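Local coordinates for protein sialyltransferase 0160 (Photobacterium damselae, PDB 4R84) that probably transfers sialic acid from CMP-sialic acid onto acceptor sugars, as a bacterial glycosyltransferase of the GT-B structural group, at residues Pro130-Ile138 with Arg150-Thr158; Val157-Leu167 with Gln333-Gly341. All blocks are in the same frame, centred on the assembly; numbering follows the deposited sequence.

Contact 1. Residues Pro130-Ile138 with Arg150-Thr158; sequences PSLQQLIHI and RFVSWKRVT. With CSF (cytidine-5'-monophosphate-3-fluoro-N-acetyl-neuraminic acid), chain E.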
loop_
_atom_site.group_PDB
_atom_site.type_symbol
_atom_site.label_atom_id
_atom_site.label_comp_id
_atom_site.label_asym_id
_atom_site.label_seq_id
_atom_site.Cartn_x
_atom_site.Cartn_y
_atom_site.Cartn_z
ATOM N N PRO A 130 -2.656 -2.407 3.382
ATOM C CA PRO A 130 -2.351 -1.045 2.914
ATOM C C PRO A 130 -0.997 -0.557 3.390
ATOM O O PRO A 130 -0.242 0.016 2.611
ATOM C CB PRO A 130 -3.492 -0.204 3.511
ATOM C CG PRO A 130 -4.637 -1.209 3.652
ATOM C CD PRO A 130 -3.934 -2.450 4.122
ATOM N N SER A 131 -0.660 -0.813 4.648
ATOM C CA SER A 131 0.645 -0.366 5.155
ATOM C C SER A 131 1.816 -1.021 4.407
ATOM O O SER A 131 2.805 -0.357 4.111
ATOM C CB SER A 131 0.767 -0.651 6.655
ATOM O OG SER A 131 -0.252 0.022 7.367
ATOM N N LEU A 132 1.703 -2.313 4.100
ATOM C CA LEU A 132 2.767 -3.028 3.408
ATOM C C LEU A 132 2.947 -2.507 1.977
ATOM O O LEU A 132 4.073 -2.323 1.515
ATOM C CB LEU A 132 2.489 -4.537 3.400
ATOM C CG LEU A 132 2.504 -5.210 4.782
ATOM C CD1 LEU A 132 1.989 -6.641 4.668
ATOM C CD2 LEU A 132 3.907 -5.222 5.348
ATOM N N GLN A 133 1.842 -2.257 1.286
ATOM C CA GLN A 133 1.893 -1.675 -0.059
ATOM C C GLN A 133 2.520 -0.296 -0.008
ATOM O O GLN A 133 3.349 0.058 -0.843
ATOM C CB GLN A 133 0.498 -1.565 -0.653
ATOM C CG GLN A 133 -0.107 -2.907 -1.030
ATOM C CD GLN A 133 0.311 -3.388 -2.410
ATOM O OE1 GLN A 133 0.561 -2.589 -3.318
ATOM N NE2 GLN A 133 0.374 -4.708 -2.580
ATOM N N GLN A 134 2.117 0.468 0.993
ATOM C CA GLN A 134 2.627 1.823 1.163
ATOM C C GLN A 134 4.117 1.798 1.473
ATOM O O GLN A 134 4.860 2.648 0.995
ATOM C CB GLN A 134 1.838 2.532 2.261
ATOM C CG GLN A 134 0.394 2.871 1.837
ATOM C CD GLN A 134 -0.478 3.233 3.013
ATOM O OE1 GLN A 134 0.020 3.604 4.069
ATOM N NE2 GLN A 134 -1.796 3.099 2.845
ATOM N N LEU A 135 4.565 0.821 2.264
ATOM C CA LEU A 135 5.980 0.742 2.605
ATOM C C LEU A 135 6.827 0.509 1.352
ATOM O O LEU A 135 7.895 1.109 1.202
ATOM C CB LEU A 135 6.246 -0.362 3.628
ATOM C CG LEU A 135 7.708 -0.549 4.018
ATOM C CD1 LEU A 135 8.334 0.761 4.534
ATOM C CD2 LEU A 135 7.794 -1.645 5.083
ATOM N N ILE A 136 6.361 -0.354 0.456
ATOM C CA ILE A 136 7.078 -0.563 -0.800
ATOM C C ILE A 136 7.146 0.739 -1.582
ATOM O O ILE A 136 8.210 1.131 -2.087
ATOM C CB ILE A 136 6.398 -1.628 -1.677
ATOM C CG1 ILE A 136 6.375 -2.985 -0.964
ATOM C CG2 ILE A 136 7.096 -1.689 -3.053
ATOM C CD1 ILE A 136 7.694 -3.693 -0.948
ATOM N N HIS A 137 6.027 1.451 -1.627
ATOM C CA HIS A 137 5.993 2.705 -2.367
ATOM C C HIS A 137 6.972 3.725 -1.777
ATOM O O HIS A 137 7.678 4.430 -2.521
ATOM C CB HIS A 137 4.585 3.292 -2.379
ATOM C CG HIS A 137 4.517 4.630 -3.046
ATOM N ND1 HIS A 137 4.432 4.772 -4.415
ATOM C CD2 HIS A 137 4.588 5.885 -2.538
ATOM C CE1 HIS A 137 4.416 6.060 -4.719
ATOM N NE2 HIS A 137 4.510 6.755 -3.598
ATOM N N ILE A 138 7.016 3.795 -0.446
ATOM C CA ILE A 138 7.920 4.705 0.263
ATOM C C ILE A 138 9.375 4.392 -0.064
ATOM O O ILE A 138 10.187 5.292 -0.297
ATOM C CB ILE A 138 7.689 4.633 1.796
ATOM C CG1 ILE A 138 6.389 5.359 2.153
ATOM C CG2 ILE A 138 8.854 5.243 2.567
ATOM C CD1 ILE A 138 5.946 5.248 3.622
ATOM N N ARG A 150 7.680 12.658 4.603
ATOM C CA ARG A 150 6.618 11.670 4.759
ATOM C C ARG A 150 6.148 11.667 6.194
ATOM O O ARG A 150 6.966 11.620 7.111
ATOM C CB ARG A 150 7.103 10.266 4.372
ATOM C CG ARG A 150 7.707 10.209 2.967
ATOM C CD ARG A 150 8.097 8.803 2.445
ATOM N NE ARG A 150 8.371 9.023 1.032
ATOM C CZ ARG A 150 9.535 9.437 0.534
ATOM N NH1 ARG A 150 10.626 9.508 1.291
ATOM N NH2 ARG A 150 9.614 9.713 -0.752
ATOM N N PHE A 151 4.831 11.742 6.382
ATOM C CA PHE A 151 4.244 11.604 7.709
ATOM C C PHE A 151 3.545 10.264 7.733
ATOM O O PHE A 151 2.717 10.018 6.868
ATOM C CB PHE A 151 3.240 12.710 8.004
ATOM C CG PHE A 151 3.859 14.074 8.213
ATOM C CD1 PHE A 151 5.232 14.246 8.228
ATOM C CD2 PHE A 151 3.047 15.166 8.465
ATOM C CE1 PHE A 151 5.794 15.504 8.446
ATOM C CE2 PHE A 151 3.612 16.449 8.679
ATOM C CZ PHE A 151 4.979 16.598 8.678
ATOM N N VAL A 152 3.841 9.426 8.725
ATOM C CA VAL A 152 3.346 8.042 8.717
ATOM C C VAL A 152 2.672 7.657 10.030
ATOM O O VAL A 152 3.275 7.741 11.104
ATOM C CB VAL A 152 4.482 7.035 8.429
ATOM C CG1 VAL A 152 3.929 5.591 8.468
ATOM C CG2 VAL A 152 5.141 7.282 7.048
ATOM N N SER A 153 1.424 7.200 9.921
ATOM C CA SER A 153 0.669 6.684 11.065
ATOM C C SER A 153 0.145 5.310 10.749
ATOM O O SER A 153 -0.913 5.184 10.135
ATOM C CB SER A 153 -0.498 7.611 11.406
ATOM O OG SER A 153 -0.002 8.821 11.957
ATOM N N TRP A 154 0.897 4.295 11.172
ATOM C CA TRP A 154 0.573 2.896 10.927
ATOM C C TRP A 154 0.420 2.170 12.248
ATOM O O TRP A 154 1.268 2.292 13.123
ATOM C CB TRP A 154 1.671 2.207 10.134
ATOM C CG TRP A 154 1.796 2.576 8.703
ATOM C CD1 TRP A 154 0.834 3.088 7.886
ATOM C CD2 TRP A 154 2.980 2.447 7.917
ATOM N NE1 TRP A 154 1.366 3.291 6.620
ATOM C CE2 TRP A 154 2.679 2.904 6.621
ATOM C CE3 TRP A 154 4.285 2.011 8.195
ATOM C CZ2 TRP A 154 3.625 2.919 5.592
ATOM C CZ3 TRP A 154 5.227 2.023 7.170
ATOM C CH2 TRP A 154 4.890 2.477 5.885
ATOM N N LYS A 155 -0.630 1.378 12.387
ATOM C CA LYS A 155 -0.845 0.695 13.657
ATOM C C LYS A 155 -0.042 -0.596 13.770
ATOM O O LYS A 155 0.402 -0.955 14.863
ATOM C CB LYS A 155 -2.341 0.408 13.841
ATOM C CG LYS A 155 -2.712 0.023 15.274
ATOM C CD LYS A 155 -4.201 0.241 15.524
ATOM C CE LYS A 155 -4.632 -0.322 16.877
ATOM N NZ LYS A 155 -4.538 -1.828 16.884
ATOM N N ARG A 156 0.159 -1.286 12.648
ATOM C CA ARG A 156 0.733 -2.636 12.690
ATOM C C ARG A 156 2.189 -2.676 12.219
ATOM O O ARG A 156 2.992 -3.451 12.726
ATOM C CB ARG A 156 -0.115 -3.607 11.869
ATOM C CG ARG A 156 -1.531 -3.854 12.416
ATOM C CD ARG A 156 -2.040 -5.234 11.995
ATOM N NE ARG A 156 -1.136 -6.272 12.481
ATOM C CZ ARG A 156 -1.131 -7.528 12.044
ATOM N NH1 ARG A 156 -1.981 -7.901 11.096
ATOM N NH2 ARG A 156 -0.265 -8.403 12.550
ATOM N N VAL A 157 2.517 -1.874 11.220
ATOM C CA VAL A 157 3.897 -1.795 10.754
ATOM C C VAL A 157 4.691 -0.744 11.524
ATOM O O VAL A 157 4.326 0.444 11.559
ATOM C CB VAL A 157 3.954 -1.496 9.257
ATOM C CG1 VAL A 157 5.407 -1.324 8.805
ATOM C CG2 VAL A 157 3.278 -2.607 8.486
ATOM N N THR A 158 5.797 -1.176 12.126
ATOM C CA THR A 158 6.599 -0.312 12.985
ATOM C C THR A 158 7.917 0.096 12.338
ATOM O O THR A 158 8.722 -0.742 11.965
ATOM C CB THR A 158 6.896 -0.999 14.326
ATOM O OG1 THR A 158 5.660 -1.242 15.000
ATOM C CG2 THR A 158 7.761 -0.106 15.197
HETATM C C5A CSF E . -12.636 -10.864 12.373
HETATM C C4A CSF E . -11.775 -9.616 12.229
HETATM C C2A CSF E . -9.783 -10.976 12.998
HETATM O O6A CSF E . -10.680 -12.100 13.052
HETATM C C6A CSF E . -11.753 -12.079 12.117
HETATM C C3A CSF E . -10.573 -9.667 13.180
HETATM O O4A CSF E . -12.583 -8.464 12.508
HETATM N N5A CSF E . -13.708 -10.828 11.404
HETATM C C7A CSF E . -12.556 -13.348 12.323
HETATM C C8A CSF E . -11.690 -14.566 12.056
HETATM C C9A CSF E . -12.541 -15.830 12.056
HETATM O O9A CSF E . -11.678 -16.929 11.762
HETATM O O8A CSF E . -11.104 -14.415 10.764
HETATM O O7A CSF E . -13.012 -13.405 13.676
HETATM C C1A CSF E . -8.767 -11.113 14.113
HETATM O OBA CSF E . -7.831 -10.291 14.173
HETATM O OAA CSF E . -8.891 -12.033 14.956
HETATM O O1A CSF E . -9.077 -10.871 11.760
HETATM O O2A CSF E . -8.650 -11.765 9.476
HETATM N N1 CSF E . -3.032 -13.105 10.824
HETATM C C2 CSF E . -1.814 -13.767 10.602
HETATM N N3 CSF E . -1.731 -15.104 10.787
HETATM C C4 CSF E . -2.827 -15.789 11.175
HETATM C C5 CSF E . -4.039 -15.140 11.410
HETATM C C6 CSF E . -4.120 -13.763 11.232
HETATM C "C3'" CSF E . -4.659 -10.908 9.110
HETATM C "C2'" CSF E . -3.191 -11.232 9.208
HETATM C "C1'" CSF E . -3.054 -11.643 10.656
HETATM O "O4'" CSF E . -4.162 -11.082 11.364
HETATM C "C4'" CSF E . -4.925 -10.284 10.460
HETATM P PA CSF E . -8.321 -12.033 10.923
HETATM O "O5'" CSF E . -6.776 -11.679 11.012
HETATM C "C5'" CSF E . -6.384 -10.323 10.862
HETATM O "O3'" CSF E . -4.935 -10.053 8.008
HETATM O "O2'" CSF E . -2.407 -10.044 9.038
HETATM N N4 CSF E . -2.747 -17.130 11.361
HETATM O O2 CSF E . -0.810 -13.100 10.235
HETATM O O3A CSF E . -8.504 -13.403 11.518
HETATM C C10 CSF E . -14.993 -10.998 11.729
HETATM O O10 CSF E . -15.372 -11.106 12.886
HETATM C C11 CSF E . -15.946 -11.068 10.568
HETATM F F3A CSF E . -10.996 -9.594 14.486
HETATM O O HOH W 1 -0.611 -0.787 9.993
#
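The indole of Trp154 slides in under helix 129-144 and is gripped by face and edge at once. Ser131 CB stands almost exactly on the normal of the five-membered ring, 3.8 Å from its centroid, a CH-pi contact; the opposite face is covered by Val152 CG1 from its own strand. At the edge, Trp154 NE1 donates to Gln134 OE1 at 2.9 Å, the amide turned 38° from the indole plane and the donor tilted from the carbonyl plane. The Gln134 chain, extended beyond CG, runs past the ring to deliver that oxygen. The far end of the indole is apolar: Trp154 CH2 lies 3.7 Å from Ile138 CD1 and also touches Leu135 CB. One turn on, Ile138 CG2 packs 3.6 Å from Arg150 CD, and Ile138 O lies over one face of the Arg150 guanidinium, whose NE forms a salt bridge with Glu121. Past the strand, Val157 CG2 fills in beside Ser131 CB.

This is the alpha-beta half of the beta-alpha-beta unit 106-125, 129-144, 149-154 of a Rossmann-like domain. Ser131 OG, bonded to Asp125, also takes a hydrogen from a water that accepts from Arg156 N at 2.8 Å. Arg156 NH1 in turn donates to O2' of the bound CMP-3F-Neu5Ac at 3.0 Å. One water thus ties the helix's first turn to the loop backbone at Arg156, which binds the donor analogue's ribose, consistent with fixing that loop.

Contact 2. Residues Val157-Leu167 with Gln333-Gly341; sequences VTVDADNANKL and QTLFLDIVG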
loop_
_atom_site.group_PDB
_atom_site.type_symbol
_atom_site.label_atom_id
_atom_site.label_comp_id
_atom_site.label_asym_id
_atom_site.label_seq_id
_atom_site.Cartn_x
_atom_site.Cartn_y
_atom_site.Cartn_z
ATOM N N VAL A 157 2.517 -1.874 11.220
ATOM C CA VAL A 157 3.897 -1.795 10.754
ATOM C C VAL A 157 4.691 -0.744 11.524
ATOM O O VAL A 157 4.326 0.444 11.559
ATOM C CB VAL A 157 3.954 -1.496 9.257
ATOM C CG1 VAL A 157 5.407 -1.324 8.805
ATOM C CG2 VAL A 157 3.278 -2.607 8.486
ATOM N N THR A 158 5.797 -1.176 12.126
ATOM C CA THR A 158 6.599 -0.312 12.985
ATOM C C THR A 158 7.917 0.096 12.338
ATOM O O THR A 158 8.722 -0.742 11.965
ATOM C CB THR A 158 6.896 -0.999 14.326
ATOM O OG1 THR A 158 5.660 -1.242 15.000
ATOM C CG2 THR A 158 7.761 -0.106 15.197
ATOM N N VAL A 159 8.108 1.404 12.184
ATOM C CA VAL A 159 9.332 1.936 11.622
ATOM C C VAL A 159 10.147 2.549 12.761
ATOM O O VAL A 159 9.695 3.501 13.380
ATOM C CB VAL A 159 9.036 2.983 10.545
ATOM C CG1 VAL A 159 10.304 3.344 9.823
ATOM C CG2 VAL A 159 7.993 2.440 9.564
ATOM N N ASP A 160 11.312 1.986 13.075
ATOM C CA ASP A 160 12.091 2.529 14.192
ATOM C C ASP A 160 12.779 3.832 13.771
ATOM O O ASP A 160 12.719 4.224 12.610
ATOM C CB ASP A 160 13.114 1.509 14.725
ATOM C CG ASP A 160 14.223 1.182 13.730
ATOM O OD1 ASP A 160 14.470 1.968 12.793
ATOM O OD2 ASP A 160 14.883 0.136 13.912
ATOM N N ALA A 161 13.432 4.502 14.715
ATOM C CA ALA A 161 13.967 5.844 14.464
ATOM C C ALA A 161 14.978 5.848 13.326
ATOM O O ALA A 161 14.958 6.721 12.456
ATOM C CB ALA A 161 14.593 6.396 15.729
ATOM N N ASP A 162 15.850 4.851 13.319
ATOM C CA ASP A 162 16.865 4.734 12.284
ATOM C C ASP A 162 16.292 4.510 10.876
ATOM O O ASP A 162 16.710 5.150 9.915
ATOM C CB ASP A 162 17.807 3.592 12.640
ATOM C CG ASP A 162 19.237 3.907 12.314
ATOM O OD1 ASP A 162 19.704 5.010 12.685
ATOM O OD2 ASP A 162 19.880 3.055 11.675
ATOM N N ASN A 163 15.366 3.562 10.744
ATOM C CA ASN A 163 14.751 3.312 9.450
ATOM C C ASN A 163 13.903 4.502 8.994
ATOM O O ASN A 163 13.830 4.806 7.800
ATOM C CB ASN A 163 13.903 2.035 9.486
ATOM C CG ASN A 163 14.752 0.790 9.638
ATOM O OD1 ASN A 163 15.917 0.784 9.248
ATOM N ND2 ASN A 163 14.172 -0.270 10.192
ATOM N N ALA A 164 13.273 5.170 9.950
ATOM C CA ALA A 164 12.473 6.344 9.655
ATOM C C ALA A 164 13.340 7.433 9.025
ATOM O O ALA A 164 12.947 8.066 8.039
ATOM C CB ALA A 164 11.774 6.853 10.927
ATOM N N ASN A 165 14.532 7.633 9.578
ATOM C CA ASN A 165 15.447 8.624 9.031
ATOM C C ASN A 165 15.909 8.236 7.625
ATOM O O ASN A 165 16.062 9.102 6.750
ATOM C CB ASN A 165 16.639 8.811 9.972
ATOM C CG ASN A 165 16.264 9.572 11.235
ATOM O OD1 ASN A 165 15.263 10.290 11.264
ATOM N ND2 ASN A 165 17.050 9.394 12.294
ATOM N N LYS A 166 16.089 6.939 7.397
ATOM C CA LYS A 166 16.476 6.434 6.082
ATOM C C LYS A 166 15.451 6.784 5.017
ATOM O O LYS A 166 15.795 6.934 3.847
ATOM C CB LYS A 166 16.640 4.902 6.101
ATOM C CG LYS A 166 17.779 4.352 6.954
ATOM C CD LYS A 166 17.867 2.830 6.798
ATOM C CE LYS A 166 18.884 2.204 7.740
ATOM N NZ LYS A 166 20.299 2.569 7.409
ATOM N N LEU A 167 14.193 6.931 5.426
ATOM C CA LEU A 167 13.105 7.072 4.469
ATOM C C LEU A 167 12.401 8.426 4.539
ATOM O O LEU A 167 11.357 8.612 3.916
ATOM C CB LEU A 167 12.084 5.930 4.672
ATOM C CG LEU A 167 12.602 4.513 4.368
ATOM C CD1 LEU A 167 11.580 3.454 4.791
ATOM C CD2 LEU A 167 12.886 4.374 2.888
ATOM N N GLN A 333 15.173 -4.407 -0.625
ATOM C CA GLN A 333 14.453 -5.591 -0.139
ATOM C C GLN A 333 14.824 -5.858 1.319
ATOM O O GLN A 333 13.955 -6.144 2.155
ATOM C CB GLN A 333 14.753 -6.824 -1.004
ATOM C CG GLN A 333 14.175 -6.759 -2.407
ATOM C CD GLN A 333 14.393 -8.052 -3.190
ATOM O OE1 GLN A 333 14.692 -9.096 -2.615
ATOM N NE2 GLN A 333 14.270 -7.971 -4.510
ATOM N N THR A 334 16.117 -5.744 1.626
ATOM C CA THR A 334 16.599 -5.947 2.986
ATOM C C THR A 334 15.962 -4.965 3.964
ATOM O O THR A 334 15.636 -5.327 5.097
ATOM C CB THR A 334 18.132 -5.803 3.057
ATOM O OG1 THR A 334 18.737 -6.835 2.266
ATOM C CG2 THR A 334 18.623 -5.934 4.488
ATOM N N LEU A 335 15.797 -3.720 3.526
ATOM C CA LEU A 335 15.159 -2.694 4.353
ATOM C C LEU A 335 13.682 -3.013 4.628
ATOM O O LEU A 335 13.214 -2.885 5.762
ATOM C CB LEU A 335 15.290 -1.316 3.695
ATOM C CG LEU A 335 14.627 -0.137 4.418
ATOM C CD1 LEU A 335 15.011 -0.062 5.890
ATOM C CD2 LEU A 335 14.961 1.162 3.705
ATOM N N PHE A 336 12.949 -3.391 3.584
ATOM C CA PHE A 336 11.549 -3.789 3.745
ATOM C C PHE A 336 11.439 -4.923 4.759
ATOM O O PHE A 336 10.632 -4.855 5.682
ATOM C CB PHE A 336 10.953 -4.225 2.412
ATOM C CG PHE A 336 9.541 -4.734 2.507
ATOM C CD1 PHE A 336 8.472 -3.873 2.426
ATOM C CD2 PHE A 336 9.292 -6.090 2.645
ATOM C CE1 PHE A 336 7.167 -4.342 2.496
ATOM C CE2 PHE A 336 7.999 -6.557 2.730
ATOM C CZ PHE A 336 6.940 -5.685 2.647
ATOM N N LEU A 337 12.264 -5.950 4.584
ATOM C CA LEU A 337 12.221 -7.130 5.450
ATOM C C LEU A 337 12.506 -6.801 6.909
ATOM O O LEU A 337 11.895 -7.370 7.815
ATOM C CB LEU A 337 13.220 -8.180 4.956
ATOM C CG LEU A 337 12.838 -8.821 3.625
ATOM C CD1 LEU A 337 14.004 -9.649 3.082
ATOM C CD2 LEU A 337 11.569 -9.698 3.810
ATOM N N ASP A 338 13.453 -5.892 7.131
ATOM C CA ASP A 338 13.825 -5.475 8.475
ATOM C C ASP A 338 12.683 -4.767 9.176
ATOM O O ASP A 338 12.369 -5.052 10.330
ATOM C CB ASP A 338 15.055 -4.564 8.417
ATOM C CG ASP A 338 15.517 -4.128 9.795
ATOM O OD1 ASP A 338 16.025 -4.978 10.557
ATOM O OD2 ASP A 338 15.383 -2.927 10.109
ATOM N N ILE A 339 12.051 -3.845 8.463
ATOM C CA ILE A 339 10.935 -3.108 9.015
ATOM C C ILE A 339 9.759 -4.038 9.360
ATOM O O ILE A 339 9.176 -3.926 10.443
ATOM C CB ILE A 339 10.491 -2.023 8.042
ATOM C CG1 ILE A 339 11.584 -0.941 8.000
ATOM C CG2 ILE A 339 9.162 -1.434 8.463
ATOM C CD1 ILE A 339 11.416 0.062 6.872
ATOM N N VAL A 340 9.415 -4.952 8.460
ATOM C CA VAL A 340 8.251 -5.825 8.721
ATOM C C VAL A 340 8.598 -7.015 9.622
ATOM O O VAL A 340 7.709 -7.771 10.009
ATOM C CB VAL A 340 7.604 -6.380 7.423
ATOM C CG1 VAL A 340 7.261 -5.241 6.479
ATOM C CG2 VAL A 340 8.489 -7.426 6.744
ATOM N N GLY A 341 9.879 -7.179 9.937
ATOM C CA GLY A 341 10.319 -8.181 10.896
ATOM C C GLY A 341 10.340 -9.608 10.374
ATOM O O GLY A 341 10.109 -10.552 11.136
HETATM O O HOH W 2 6.579 -3.903 11.551
HETATM O O HOH W 3 17.445 -1.590 8.211
#
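Asn163 ND2 donates to Asp338 OD2 at 2.9 Å, the bond linking the side chains of the two helices. It is nearly straight, 164° at the hydrogen, lies close to the Asn163 amide plane and meets the oxygen nearly along its C-O axis, with amide and carboxylate planes perpendicular. The amide's other end, Asn163 OD1, sits 3.6 Å from Leu335 CD1 and accepts from a water that also donates, weakly, to Asp338 OD2. Ile339 packs on the apolar side of this pair: its CG1 slides past Asn163 ND2, CD1 meets Leu167 CD1 tip to tip at 4.0 Å, and CG2 lies 3.8 Å from Val157 CG1. Leu335 CD2 and Leu167 CD2 likewise meet end on.

The backbone of Asn163 is held by the start of its own helix: Asp160, the N-cap residue, accepts from Asn163 N through OD1 at 2.7 Å. Asp338 has CG anti to its backbone N (chi1 -178°), which swings the carboxylate toward the short helix. Near the last turn of helix 330-340, which closes in a Schellman motif at Gly341, a second water bridges Thr158 N and Ile339 O.

The rim, with exposed Asp160 and Asp338, is polar; Ile339 and Leu167 lie buried. Asp160 OD2 and Asp338 OD2 lie 4.9 Å apart; Asn163 donates to both carboxylates, through backbone N and ND2 respectively, which would ease their repulsion if both are ionised.

Contact 1 is the more buried, its helix and strand belonging to one beta-alpha-beta unit; contact 2 lies further out and joins elements distant in sequence, 157-167 and 333-341. The chain runs directly from one to the other through Val157 and Thr158, which both share. Helix 129-144 of contact 1 also packs on helix 330-340 of contact 2, Leu132 on Val340 and Leu135 on Phe336, and Arg150 NH1 probably bonds to Leu167 O. Their chemistry follows their place. Contact 1 sandwiches an indole between Ser131 and Val152 and reaches the ligand through Arg156, whereas contact 2 combines aliphatic packing with carboxylates, an amide and bridging waters nearer the surface.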